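Local atomic coordinates of triosephosphate isomerase (Trichomonas vaginalis, PDB entry 4O4V), a protein that probably catalyses the interconversion of D-glyceraldehyde 3-phosphate and dihydroxyacetone phosphate in glycolysis and gluconeogenesis, and forms a homodimer. Residues Gly7-Ala12 and Ser61-Phe66; Val39-Phe44 and Trp89-His94; Val65-Asn70 and Asp105-Ala110; Val77-Ile82 and Ala112-Glu117. One frame throughout, in Å; residues are numbered along the deposited sequence.

The four contacts lie in one TIM barrel, at strands 5-9, 37-41, 59-62 and 89-92 and the loops and helices beyond them. Contacts 1 and 2 are centred about 2 Å apart. They interlock: strand 37-41 pairs with strand 5-9 through Gly-8, and the segments of the two contacts alternate along the chain. Contacts 3 and 4 are centred about 8 Å apart and share helix 105-117. Contact 3 takes up residues 65-66 where contact 1 ends, and its centre lies about 15 Å from that of contact 1. Contact 4 follows contact 1 in series and crosses contacts 2 and 3. The set ties barrel core to helical layer, and each contact has residues that reach the second subunit.

Contact 1. Residues Gly7-Ala12 and Ser61-Phe66; sequences GGNWKA and SAENVF
Glu-63 brings its carboxylate up against the backbone of Lys-11, at the C-terminal ends of strands 5-9 and 59-62 of the TIM barrel. Strand 37-41 lies between these two strands. CG of Glu-63 is anti to the carbonyl carbon (chi1 -69°) and the chain beyond it is extended, which carries the acid across to the 7-12 turn. Glu-63 OE2 lies 2.7 Å from Lys-11 O. The carboxylate also meets the amide of Asn-9, with Asn-9 OD1 3.6 Å from Glu-63 CD. The two flat groups are turned steeply, their planes 79° apart. This is a buried contact that reaches the dimer interface. Glu-63 OE1 accepts a hydrogen bond from Gly-75 N of the second subunit, and Asn-9 ND2 is hydrogen-bonded to Thr-74 OG1 of that subunit. The ammonium of Lys-11 turns elsewhere, to a salt bridge with Glu-96. Asn-9 also bonds within its own segment. Asn-9 OD1 accepts a hydrogen bond from Lys-11 N at 3.0 Å, closing an Asx turn, and this donor sits above the carbonyl plane, 59° out of it.

Contact 2. Residues Val39-Phe44 and Trp89-His94; sequences VVAAPF and WTILGH
Val-39 sets its two methyls against the indole of Trp-89. Val-39 CG2 makes a CH-pi contact over one face of the ring, 3.9 Å from the centroid of the five-membered ring of Trp-89 and 17° off its normal. Trp-89 NE1 is the ring atom nearest to Val-39 CG2, at 3.7 Å. Val-39 CG1 adds a further apolar touch at the root of the ring, 4.0 Å from Trp-89 CG. The valine is set with CG1 anti to the backbone N (chi1 172°), which lets both methyls bear on the indole. The two side chains meet at about a right angle. The ring of Phe-5 also meets Trp-89.

The second apolar contact is smaller. Ala-41 CB touches Ile-91 CD1 at 3.6 Å. The isoleucine CG1 branch, anti to the carbonyl carbon, extends CD1 to the alanine methyl.

Polar groups act within or beside the segments, not between them. Thr-90 OG1 donates to Ile-91 O at 3.0 Å, from 37° out of the carbonyl plane. His-94 is the N-cap of helix 95-99, and its ND1 accepts from Glu-96 N. His-94 also packs on Asn-9.

Strands 37-41 and 89-92 are not neighbours, because strand 59-62 runs between them. Ser-61 of that strand touches Val-39, Ala-41 and Trp-89. These apolar side chains, all of them buried, meet past an intervening strand and are part of the interior of the eight-stranded parallel TIM barrel.

Contact 3. Residues Val65-Asn70 and Asp105-Ala110; sequences VFTKPN and DEFLAA
Phe-107 and Ala-110, which meet Thr-67, ride on a helix: of the two backbone bonds within the segment, the shorter runs from Ala-109 N to Asp-105 O, 2.9 Å. The other, from Ala-110 N to Glu-106 O, measures 3.1 Å. Both belong to the first turns of helix 105-117. Thr-67 is the central residue on the loop side. Thr-67 CG2 lies 3.6 Å from Phe-107 CE1 and 3.9 Å from Ala-110 CB, so it sits against both residues of the helix. The threonine is placed with OG1 between the backbone N and the carbonyl carbon (chi1 50°). CG2 is thereby sent to the helix, while Thr-67 OG1 stands 3.5 Å above the ring plane of Phe-66, over its centre. The same threonine therefore touches both aromatic rings, with a different branch for each.

The contact lies on the outer side of the TIM barrel. It joins the loop after strand 59-62 to helix 105-117, and it is only partly buried. Phe-66 and Phe-107 meet there with their side chains crossing at about a right angle. Phe-66 CE1 comes to the edge of the Phe-107 ring, in its plane, 3.9 Å from Phe-107 CE1. Phe-107 CG is anti to the backbone N (chi1 -170°), which brings the ring out to the loop. Phe-66 also packs against the ring of Phe-73. The backbone of Phe-66 is hydrogen-bonded to that of Val-77. Further along the loop, Asn-70 ND2 is hydrogen-bonded to Asn-13 OD1 of the second subunit.

Contact 4. Residues Val77-Ile82 and Ala112-Glu117; sequences VTVPMI and AKFALE
This is an apolar helix-to-helix contact in the outer layer of the TIM barrel, where the start of helix 79-83 meets the last turns of helix 105-117. Val-79 carries one side of it. Val-79 CB lies 3.9 Å from Phe-114 CE2, and Val-79 CG2 also touches the ring, 4.0 Å from Phe-114 CD2. The two side chains slide past each other in opposite directions. Phe-114 has CG anti to the backbone N (chi1 -176°), which swings the ring out alongside Val-79. The second touch is with the backbone of the other helix. Val-79 CG2 lies 4.1 Å from Ala-115 CA. The CA atoms of Val-79 and Ala-115 are 6.4 Å apart, a close approach at a small residue. Ala-115 also packs on Ile-122 of strand 121-126, and Phe-114 on Pro-69.

Polar bonds stay within each segment or go elsewhere. Thr-78 stands at the N-cap position of its helix, but its OG1 is hydrogen-bonded to Pro-69 O. Thr-78 N makes a weak hydrogen bond to Met-81 SD, 3.6 Å. Met-81 also packs on Pro-14 of the second subunit. On the exposed side of helix 105-117, Lys-113 NZ forms a salt bridge with Glu-117 OE1 at 2.9 Å, meeting the syn lone pair of that oxygen.

Contact 1. Residues Gly7-Ala12 and Ser61-Phe66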
loop_
_atom_site.group_PDB
_atom_site.type_symbol
_atom_site.label_atom_id
_atom_site.label_comp_id
_atom_site.label_asym_id
_atom_site.label_seq_id
_atom_site.Cartn_x
_atom_site.Cartn_y
_atom_site.Cartn_z
ATOM N N GLY A 7 -12.929 0.942 -16.645
ATOM C CA GLY A 7 -12.131 0.427 -15.539
ATOM C C GLY A 7 -13.002 0.137 -14.357
ATOM O O GLY A 7 -13.801 0.989 -13.944
ATOM N N GLY A 8 -12.913 -1.049 -13.805
ATOM C CA GLY A 8 -13.575 -1.396 -12.561
ATOM C C GLY A 8 -12.640 -1.218 -11.389
ATOM O O GLY A 8 -11.731 -2.056 -11.221
ATOM N N ASN A 9 -12.854 -0.236 -10.540
ATOM C CA ASN A 9 -12.008 -0.015 -9.365
ATOM C C ASN A 9 -12.665 -0.674 -8.158
ATOM O O ASN A 9 -13.614 -0.136 -7.592
ATOM C CB ASN A 9 -11.843 1.482 -9.137
ATOM C CG ASN A 9 -10.969 1.796 -7.955
ATOM O OD1 ASN A 9 -10.290 0.912 -7.406
ATOM N ND2 ASN A 9 -10.929 3.053 -7.576
ATOM N N TRP A 10 -12.159 -1.831 -7.760
ATOM C CA TRP A 10 -12.678 -2.512 -6.571
ATOM C C TRP A 10 -12.417 -1.740 -5.292
ATOM O O TRP A 10 -13.061 -2.023 -4.281
ATOM C CB TRP A 10 -12.063 -3.893 -6.426
ATOM C CG TRP A 10 -12.460 -4.884 -7.478
ATOM C CD1 TRP A 10 -13.170 -4.674 -8.626
ATOM C CD2 TRP A 10 -12.111 -6.270 -7.464
ATOM N NE1 TRP A 10 -13.276 -5.865 -9.335
ATOM C CE2 TRP A 10 -12.645 -6.855 -8.630
ATOM C CE3 TRP A 10 -11.413 -7.081 -6.558
ATOM C CZ2 TRP A 10 -12.482 -8.221 -8.932
ATOM C CZ3 TRP A 10 -11.251 -8.437 -6.867
ATOM C CH2 TRP A 10 -11.790 -8.985 -8.033
ATOM N N LYS A 11 -11.479 -0.803 -5.307
ATOM C CA LYS A 11 -11.046 -0.075 -4.116
ATOM C C LYS A 11 -10.543 -1.092 -3.105
ATOM O O LYS A 11 -9.920 -2.087 -3.488
ATOM C CB LYS A 11 -12.100 0.888 -3.565
ATOM C CG LYS A 11 -12.656 1.838 -4.648
ATOM C CD LYS A 11 -13.590 2.874 -4.082
ATOM C CE LYS A 11 -14.109 3.798 -5.163
ATOM N NZ LYS A 11 -14.890 4.900 -4.552
ATOM N N ALA A 12 -10.752 -0.883 -1.816
ATOM C CA ALA A 12 -10.280 -1.817 -0.782
ATOM C C ALA A 12 -11.357 -2.863 -0.510
ATOM O O ALA A 12 -11.959 -2.908 0.562
ATOM C CB ALA A 12 -9.871 -1.088 0.482
ATOM N N SER A 61 -5.271 -4.245 -13.283
ATOM C CA SER A 61 -4.619 -3.020 -12.859
ATOM C C SER A 61 -4.373 -2.990 -11.368
ATOM O O SER A 61 -5.183 -3.453 -10.567
ATOM C CB SER A 61 -5.530 -1.828 -13.197
ATOM O OG SER A 61 -4.955 -0.576 -12.882
ATOM N N ALA A 62 -3.233 -2.413 -10.990
ATOM C CA ALA A 62 -3.055 -1.983 -9.613
ATOM C C ALA A 62 -3.848 -0.735 -9.305
ATOM O O ALA A 62 -4.324 -0.029 -10.210
ATOM C CB ALA A 62 -1.577 -1.734 -9.335
ATOM N N GLU A 63 -3.994 -0.423 -8.030
ATOM C CA GLU A 63 -4.737 0.746 -7.563
ATOM C C GLU A 63 -3.832 1.917 -7.170
ATOM O O GLU A 63 -4.314 3.008 -6.856
ATOM C CB GLU A 63 -5.649 0.402 -6.384
ATOM C CG GLU A 63 -6.830 -0.509 -6.781
ATOM C CD GLU A 63 -7.749 -0.831 -5.621
ATOM O OE1 GLU A 63 -7.747 -0.119 -4.608
ATOM O OE2 GLU A 63 -8.513 -1.850 -5.740
ATOM N N ASN A 64 -2.528 1.674 -7.187
ATOM C CA ASN A 64 -1.493 2.633 -6.806
ATOM C C ASN A 64 -0.145 1.973 -7.085
ATOM O O ASN A 64 -0.075 0.743 -7.159
ATOM C CB ASN A 64 -1.598 2.980 -5.315
ATOM C CG ASN A 64 -0.620 4.034 -4.880
ATOM O OD1 ASN A 64 -0.392 4.993 -5.588
ATOM N ND2 ASN A 64 -0.034 3.839 -3.695
ATOM N N VAL A 65 0.915 2.770 -7.143
ATOM C CA VAL A 65 2.301 2.276 -7.149
ATOM C C VAL A 65 3.154 3.327 -6.473
ATOM O O VAL A 65 2.761 4.494 -6.353
ATOM C CB VAL A 65 2.858 2.026 -8.572
ATOM C CG1 VAL A 65 2.065 1.020 -9.329
ATOM C CG2 VAL A 65 2.955 3.295 -9.384
ATOM N N PHE A 66 4.345 2.950 -6.028
ATOM C CA PHE A 66 5.285 3.918 -5.475
ATOM C C PHE A 66 6.143 4.554 -6.592
ATOM O O PHE A 66 5.955 4.277 -7.757
ATOM C CB PHE A 66 6.122 3.226 -4.372
ATOM C CG PHE A 66 6.923 4.163 -3.528
ATOM C CD1 PHE A 66 6.334 5.174 -2.793
ATOM C CD2 PHE A 66 8.310 4.033 -3.459
ATOM C CE1 PHE A 66 7.086 6.021 -2.025
ATOM C CE2 PHE A 66 9.049 4.887 -2.697
ATOM C CZ PHE A 66 8.464 5.874 -1.993
#

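Contact 2. Residues Val39-Phe44 and Trp89-His94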
loop_
_atom_site.group_PDB
_atom_site.type_symbol
_atom_site.label_atom_id
_atom_site.label_comp_id
_atom_site.label_asym_id
_atom_site.label_seq_id
_atom_site.Cartn_x
_atom_site.Cartn_y
_atom_site.Cartn_z
ATOM N N VAL A 39 -10.595 -2.933 -17.966
ATOM C CA VAL A 39 -9.508 -3.106 -17.019
ATOM C C VAL A 39 -10.149 -3.270 -15.639
ATOM O O VAL A 39 -11.136 -2.585 -15.334
ATOM C CB VAL A 39 -8.584 -1.897 -17.116
ATOM C CG1 VAL A 39 -7.526 -1.872 -16.035
ATOM C CG2 VAL A 39 -7.902 -1.837 -18.472
ATOM N N VAL A 40 -9.605 -4.146 -14.806
ATOM C CA VAL A 40 -10.116 -4.408 -13.464
ATOM C C VAL A 40 -8.993 -4.170 -12.475
ATOM O O VAL A 40 -7.946 -4.829 -12.561
ATOM C CB VAL A 40 -10.632 -5.833 -13.328
ATOM C CG1 VAL A 40 -11.163 -6.058 -11.915
ATOM C CG2 VAL A 40 -11.735 -6.114 -14.386
ATOM N N ALA A 41 -9.212 -3.229 -11.552
ATOM C CA ALA A 41 -8.223 -2.857 -10.530
ATOM C C ALA A 41 -8.620 -3.432 -9.180
ATOM O O ALA A 41 -9.786 -3.308 -8.766
ATOM C CB ALA A 41 -8.095 -1.353 -10.434
ATOM N N ALA A 42 -7.668 -4.049 -8.483
ATOM C CA ALA A 42 -7.938 -4.754 -7.228
ATOM C C ALA A 42 -6.837 -4.471 -6.223
ATOM O O ALA A 42 -5.739 -4.040 -6.596
ATOM C CB ALA A 42 -8.046 -6.232 -7.494
ATOM N N PRO A 43 -7.077 -4.788 -4.947
ATOM C CA PRO A 43 -6.021 -4.654 -3.927
ATOM C C PRO A 43 -4.784 -5.461 -4.272
ATOM O O PRO A 43 -4.868 -6.548 -4.854
ATOM C CB PRO A 43 -6.693 -5.198 -2.659
ATOM C CG PRO A 43 -8.145 -4.913 -2.873
ATOM C CD PRO A 43 -8.379 -5.121 -4.333
ATOM N N PHE A 44 -3.623 -4.965 -3.861
ATOM C CA PHE A 44 -2.362 -5.597 -4.224
ATOM C C PHE A 44 -2.340 -7.085 -3.953
ATOM O O PHE A 44 -1.837 -7.865 -4.766
ATOM C CB PHE A 44 -1.180 -4.987 -3.464
ATOM C CG PHE A 44 -0.860 -3.557 -3.780
ATOM C CD1 PHE A 44 -0.504 -3.157 -5.058
ATOM C CD2 PHE A 44 -0.858 -2.617 -2.777
ATOM C CE1 PHE A 44 -0.160 -1.815 -5.307
ATOM C CE2 PHE A 44 -0.511 -1.283 -3.027
ATOM C CZ PHE A 44 -0.172 -0.904 -4.289
ATOM N N TRP A 89 -1.138 -2.135 -15.885
ATOM C CA TRP A 89 -1.904 -0.928 -15.584
ATOM C C TRP A 89 -1.783 -0.581 -14.116
ATOM O O TRP A 89 -1.683 -1.439 -13.251
ATOM C CB TRP A 89 -3.382 -1.158 -15.869
ATOM C CG TRP A 89 -3.794 -1.070 -17.311
ATOM C CD1 TRP A 89 -3.932 -2.114 -18.178
ATOM C CD2 TRP A 89 -4.122 0.111 -18.047
ATOM N NE1 TRP A 89 -4.340 -1.653 -19.399
ATOM C CE2 TRP A 89 -4.443 -0.290 -19.350
ATOM C CE3 TRP A 89 -4.163 1.472 -17.730
ATOM C CZ2 TRP A 89 -4.795 0.612 -20.344
ATOM C CZ3 TRP A 89 -4.507 2.381 -18.713
ATOM C CH2 TRP A 89 -4.834 1.945 -20.001
ATOM N N THR A 90 -1.893 0.722 -13.843
ATOM C CA THR A 90 -2.175 1.213 -12.496
ATOM C C THR A 90 -3.060 2.443 -12.547
ATOM O O THR A 90 -2.965 3.266 -13.469
ATOM C CB THR A 90 -0.892 1.536 -11.687
ATOM O OG1 THR A 90 -1.232 1.777 -10.309
ATOM C CG2 THR A 90 -0.105 2.673 -12.263
ATOM N N ILE A 91 -3.893 2.592 -11.528
ATOM C CA ILE A 91 -4.535 3.874 -11.198
ATOM C C ILE A 91 -3.543 4.749 -10.467
ATOM O O ILE A 91 -2.746 4.238 -9.670
ATOM C CB ILE A 91 -5.800 3.643 -10.341
ATOM C CG1 ILE A 91 -6.793 2.723 -11.069
ATOM C CG2 ILE A 91 -6.485 4.950 -9.941
ATOM C CD1 ILE A 91 -7.968 2.276 -10.221
ATOM N N LEU A 92 -3.596 6.060 -10.711
ATOM C CA LEU A 92 -2.823 7.050 -9.960
ATOM C C LEU A 92 -3.693 8.225 -9.609
ATOM O O LEU A 92 -4.508 8.664 -10.421
ATOM C CB LEU A 92 -1.631 7.566 -10.798
ATOM C CG LEU A 92 -0.520 6.568 -11.095
ATOM C CD1 LEU A 92 0.530 7.227 -11.972
ATOM C CD2 LEU A 92 0.086 6.066 -9.814
ATOM N N GLY A 93 -3.471 8.782 -8.426
ATOM C CA GLY A 93 -4.093 10.045 -8.063
ATOM C C GLY A 93 -5.575 9.992 -7.753
ATOM O O GLY A 93 -6.260 11.012 -7.761
ATOM N N HIS A 94 -6.088 8.819 -7.432
ATOM C CA HIS A 94 -7.483 8.696 -7.042
ATOM C C HIS A 94 -7.769 9.644 -5.892
ATOM O O HIS A 94 -6.928 9.837 -4.991
ATOM C CB HIS A 94 -7.778 7.258 -6.623
ATOM C CG HIS A 94 -9.224 6.973 -6.514
ATOM N ND1 HIS A 94 -9.978 7.292 -5.413
ATOM C CD2 HIS A 94 -10.068 6.448 -7.422
ATOM C CE1 HIS A 94 -11.235 6.995 -5.671
ATOM N NE2 HIS A 94 -11.305 6.448 -6.871
#

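Contact 3. Residues Val65-Asn70 and Asp105-Ala110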
loop_
_atom_site.group_PDB
_atom_site.type_symbol
_atom_site.label_atom_id
_atom_site.label_comp_id
_atom_site.label_asym_id
_atom_site.label_seq_id
_atom_site.Cartn_x
_atom_site.Cartn_y
_atom_site.Cartn_z
ATOM N N VAL A 65 0.915 2.770 -7.143
ATOM C CA VAL A 65 2.301 2.276 -7.149
ATOM C C VAL A 65 3.154 3.327 -6.473
ATOM O O VAL A 65 2.761 4.494 -6.353
ATOM C CB VAL A 65 2.858 2.026 -8.572
ATOM C CG1 VAL A 65 2.065 1.020 -9.329
ATOM C CG2 VAL A 65 2.955 3.295 -9.384
ATOM N N PHE A 66 4.345 2.950 -6.028
ATOM C CA PHE A 66 5.285 3.918 -5.475
ATOM C C PHE A 66 6.143 4.554 -6.592
ATOM O O PHE A 66 5.955 4.277 -7.757
ATOM C CB PHE A 66 6.122 3.226 -4.372
ATOM C CG PHE A 66 6.923 4.163 -3.528
ATOM C CD1 PHE A 66 6.334 5.174 -2.793
ATOM C CD2 PHE A 66 8.310 4.033 -3.459
ATOM C CE1 PHE A 66 7.086 6.021 -2.025
ATOM C CE2 PHE A 66 9.049 4.887 -2.697
ATOM C CZ PHE A 66 8.464 5.874 -1.993
ATOM N N THR A 67 7.054 5.456 -6.225
ATOM C CA THR A 67 7.855 6.239 -7.176
ATOM C C THR A 67 9.204 5.628 -7.538
ATOM O O THR A 67 9.900 6.158 -8.400
ATOM C CB THR A 67 8.159 7.594 -6.574
ATOM O OG1 THR A 67 8.663 7.362 -5.262
ATOM C CG2 THR A 67 6.924 8.506 -6.533
ATOM N N LYS A 68 9.593 4.550 -6.882
ATOM C CA LYS A 68 10.919 3.960 -7.025
ATOM C C LYS A 68 10.819 2.484 -7.391
ATOM O O LYS A 68 9.785 1.869 -7.127
ATOM C CB LYS A 68 11.662 4.098 -5.685
ATOM C CG LYS A 68 11.819 5.533 -5.186
ATOM C CD LYS A 68 12.748 6.372 -6.037
ATOM C CE LYS A 68 12.961 7.739 -5.387
ATOM N NZ LYS A 68 13.888 8.605 -6.155
ATOM N N PRO A 69 11.893 1.874 -7.914
ATOM C CA PRO A 69 11.812 0.453 -8.310
ATOM C C PRO A 69 11.746 -0.537 -7.157
ATOM O O PRO A 69 11.184 -1.619 -7.306
ATOM C CB PRO A 69 13.089 0.228 -9.127
ATOM C CG PRO A 69 13.998 1.291 -8.660
ATOM C CD PRO A 69 13.145 2.496 -8.359
ATOM N N ASN A 70 12.341 -0.169 -6.023
ATOM C CA ASN A 70 12.541 -1.026 -4.865
ATOM C C ASN A 70 13.284 -0.218 -3.852
ATOM O O ASN A 70 13.797 0.864 -4.178
ATOM C CB ASN A 70 13.344 -2.313 -5.197
ATOM C CG ASN A 70 14.753 -2.059 -5.593
ATOM O OD1 ASN A 70 15.013 -1.453 -6.617
ATOM N ND2 ASN A 70 15.683 -2.549 -4.804
ATOM N N ASP A 105 0.413 16.661 -5.786
ATOM C CA ASP A 105 0.624 16.645 -7.227
ATOM C C ASP A 105 2.077 16.322 -7.591
ATOM O O ASP A 105 2.323 15.682 -8.617
ATOM C CB ASP A 105 0.203 17.975 -7.871
ATOM C CG ASP A 105 -1.309 18.171 -7.872
ATOM O OD1 ASP A 105 -2.020 17.435 -8.590
ATOM O OD2 ASP A 105 -1.791 19.089 -7.179
ATOM N N GLU A 106 3.042 16.757 -6.790
ATOM C CA GLU A 106 4.444 16.460 -7.088
ATOM C C GLU A 106 4.715 14.952 -6.976
ATOM O O GLU A 106 5.390 14.360 -7.816
ATOM C CB GLU A 106 5.352 17.240 -6.142
ATOM N N PHE A 107 4.202 14.312 -5.935
ATOM C CA PHE A 107 4.348 12.868 -5.735
ATOM C C PHE A 107 3.694 12.136 -6.903
ATOM O O PHE A 107 4.248 11.173 -7.439
ATOM C CB PHE A 107 3.675 12.526 -4.388
ATOM C CG PHE A 107 3.893 11.132 -3.856
ATOM C CD1 PHE A 107 5.111 10.469 -3.955
ATOM C CD2 PHE A 107 2.870 10.542 -3.119
ATOM C CE1 PHE A 107 5.281 9.197 -3.356
ATOM C CE2 PHE A 107 3.026 9.300 -2.491
ATOM C CZ PHE A 107 4.241 8.625 -2.607
ATOM N N LEU A 108 2.500 12.562 -7.293
ATOM C CA LEU A 108 1.750 11.905 -8.356
ATOM C C LEU A 108 2.423 12.060 -9.716
ATOM O O LEU A 108 2.442 11.120 -10.514
ATOM C CB LEU A 108 0.317 12.426 -8.394
ATOM C CG LEU A 108 -0.491 12.051 -7.153
ATOM C CD1 LEU A 108 -1.809 12.828 -7.113
ATOM C CD2 LEU A 108 -0.746 10.587 -7.080
ATOM N N ALA A 109 2.960 13.235 -10.010
ATOM C CA ALA A 109 3.696 13.428 -11.246
ATOM C C ALA A 109 4.915 12.501 -11.285
ATOM O O ALA A 109 5.197 11.921 -12.346
ATOM C CB ALA A 109 4.089 14.891 -11.381
ATOM N N ALA A 110 5.609 12.339 -10.162
ATOM C CA ALA A 110 6.754 11.459 -10.118
ATOM C C ALA A 110 6.299 10.020 -10.373
ATOM O O ALA A 110 6.981 9.264 -11.069
ATOM C CB ALA A 110 7.472 11.586 -8.790
#

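Contact 4. Residues Val77-Ile82 and Ala112-Glu117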
loop_
_atom_site.group_PDB
_atom_site.type_symbol
_atom_site.label_atom_id
_atom_site.label_comp_id
_atom_site.label_asym_id
_atom_site.label_seq_id
_atom_site.Cartn_x
_atom_site.Cartn_y
_atom_site.Cartn_z
ATOM N N VAL A 77 4.446 -1.055 -2.628
ATOM C CA VAL A 77 4.569 -1.965 -3.771
ATOM C C VAL A 77 5.006 -1.163 -4.974
ATOM O O VAL A 77 4.573 -0.029 -5.168
ATOM C CB VAL A 77 3.231 -2.698 -4.032
ATOM C CG1 VAL A 77 3.274 -3.519 -5.310
ATOM C CG2 VAL A 77 2.906 -3.588 -2.830
ATOM N N THR A 78 5.920 -1.721 -5.759
ATOM C CA THR A 78 6.564 -0.977 -6.837
ATOM C C THR A 78 6.229 -1.548 -8.212
ATOM O O THR A 78 5.773 -2.695 -8.381
ATOM C CB THR A 78 8.061 -0.961 -6.638
ATOM O OG1 THR A 78 8.552 -2.298 -6.829
ATOM C CG2 THR A 78 8.449 -0.433 -5.265
ATOM N N VAL A 79 6.474 -0.725 -9.227
ATOM C CA VAL A 79 6.219 -1.077 -10.621
ATOM C C VAL A 79 6.840 -2.410 -11.037
ATOM O O VAL A 79 6.135 -3.259 -11.586
ATOM C CB VAL A 79 6.601 0.070 -11.557
ATOM C CG1 VAL A 79 6.627 -0.385 -13.022
ATOM C CG2 VAL A 79 5.633 1.251 -11.378
ATOM N N PRO A 80 8.138 -2.640 -10.774
ATOM C CA PRO A 80 8.690 -3.937 -11.220
ATOM C C PRO A 80 7.979 -5.141 -10.592
ATOM O O PRO A 80 7.877 -6.187 -11.218
ATOM C CB PRO A 80 10.158 -3.866 -10.783
ATOM C CG PRO A 80 10.453 -2.365 -10.644
ATOM C CD PRO A 80 9.186 -1.737 -10.254
ATOM N N MET A 81 7.519 -5.011 -9.349
ATOM C CA MET A 81 6.867 -6.140 -8.684
ATOM C C MET A 81 5.582 -6.489 -9.426
ATOM O O MET A 81 5.287 -7.656 -9.687
ATOM C CB MET A 81 6.542 -5.801 -7.243
ATOM C CG MET A 81 7.712 -5.457 -6.352
ATOM S SD MET A 81 7.103 -4.919 -4.740
ATOM C CE MET A 81 8.640 -4.346 -3.992
ATOM N N ILE A 82 4.795 -5.473 -9.735
ATOM C CA ILE A 82 3.537 -5.630 -10.448
ATOM C C ILE A 82 3.793 -6.182 -11.845
ATOM O O ILE A 82 3.129 -7.128 -12.282
ATOM C CB ILE A 82 2.804 -4.280 -10.469
ATOM C CG1 ILE A 82 2.380 -3.876 -9.043
ATOM C CG2 ILE A 82 1.610 -4.300 -11.410
ATOM C CD1 ILE A 82 2.166 -2.379 -8.913
ATOM N N ALA A 112 3.637 9.046 -12.147
ATOM C CA ALA A 112 3.241 8.913 -13.541
ATOM C C ALA A 112 4.469 8.763 -14.443
ATOM O O ALA A 112 4.490 7.896 -15.315
ATOM C CB ALA A 112 2.430 10.129 -13.982
ATOM N N LYS A 113 5.486 9.595 -14.225
ATOM C CA LYS A 113 6.699 9.511 -15.018
ATOM C C LYS A 113 7.355 8.145 -14.832
ATOM O O LYS A 113 7.750 7.503 -15.817
ATOM C CB LYS A 113 7.654 10.616 -14.610
ATOM C CG LYS A 113 8.978 10.635 -15.382
ATOM C CD LYS A 113 9.849 11.836 -15.002
ATOM C CE LYS A 113 11.158 11.931 -15.799
ATOM N NZ LYS A 113 12.078 10.840 -15.477
ATOM N N PHE A 114 7.518 7.712 -13.587
ATOM C CA PHE A 114 8.201 6.457 -13.302
ATOM C C PHE A 114 7.436 5.273 -13.874
ATOM O O PHE A 114 8.030 4.391 -14.501
ATOM C CB PHE A 114 8.422 6.288 -11.802
ATOM C CG PHE A 114 9.199 5.068 -11.466
ATOM C CD1 PHE A 114 10.538 5.034 -11.675
ATOM C CD2 PHE A 114 8.566 3.931 -10.957
ATOM C CE1 PHE A 114 11.266 3.888 -11.409
ATOM C CE2 PHE A 114 9.296 2.807 -10.684
ATOM C CZ PHE A 114 10.630 2.789 -10.916
ATOM N N ALA A 115 6.116 5.267 -13.709
ATOM C CA ALA A 115 5.315 4.158 -14.235
ATOM C C ALA A 115 5.436 4.075 -15.770
ATOM O O ALA A 115 5.706 3.000 -16.335
ATOM C CB ALA A 115 3.878 4.302 -13.814
ATOM N N LEU A 116 5.247 5.210 -16.438
ATOM C CA LEU A 116 5.270 5.239 -17.909
ATOM C C LEU A 116 6.641 4.882 -18.446
ATOM O O LEU A 116 6.747 4.101 -19.413
ATOM C CB LEU A 116 4.809 6.592 -18.426
ATOM C CG LEU A 116 3.323 6.862 -18.221
ATOM C CD1 LEU A 116 3.030 8.326 -18.377
ATOM C CD2 LEU A 116 2.453 6.012 -19.139
ATOM N N GLU A 117 7.709 5.406 -17.839
ATOM C CA GLU A 117 9.025 5.124 -18.382
ATOM C C GLU A 117 9.414 3.680 -18.150
ATOM O O GLU A 117 10.325 3.176 -18.827
ATOM C CB GLU A 117 10.059 6.156 -17.905
ATOM C CG GLU A 117 10.490 5.977 -16.545
ATOM C CD GLU A 117 11.181 7.210 -15.938
ATOM O OE1 GLU A 117 11.323 8.265 -16.596
ATOM O OE2 GLU A 117 11.565 7.110 -14.763
#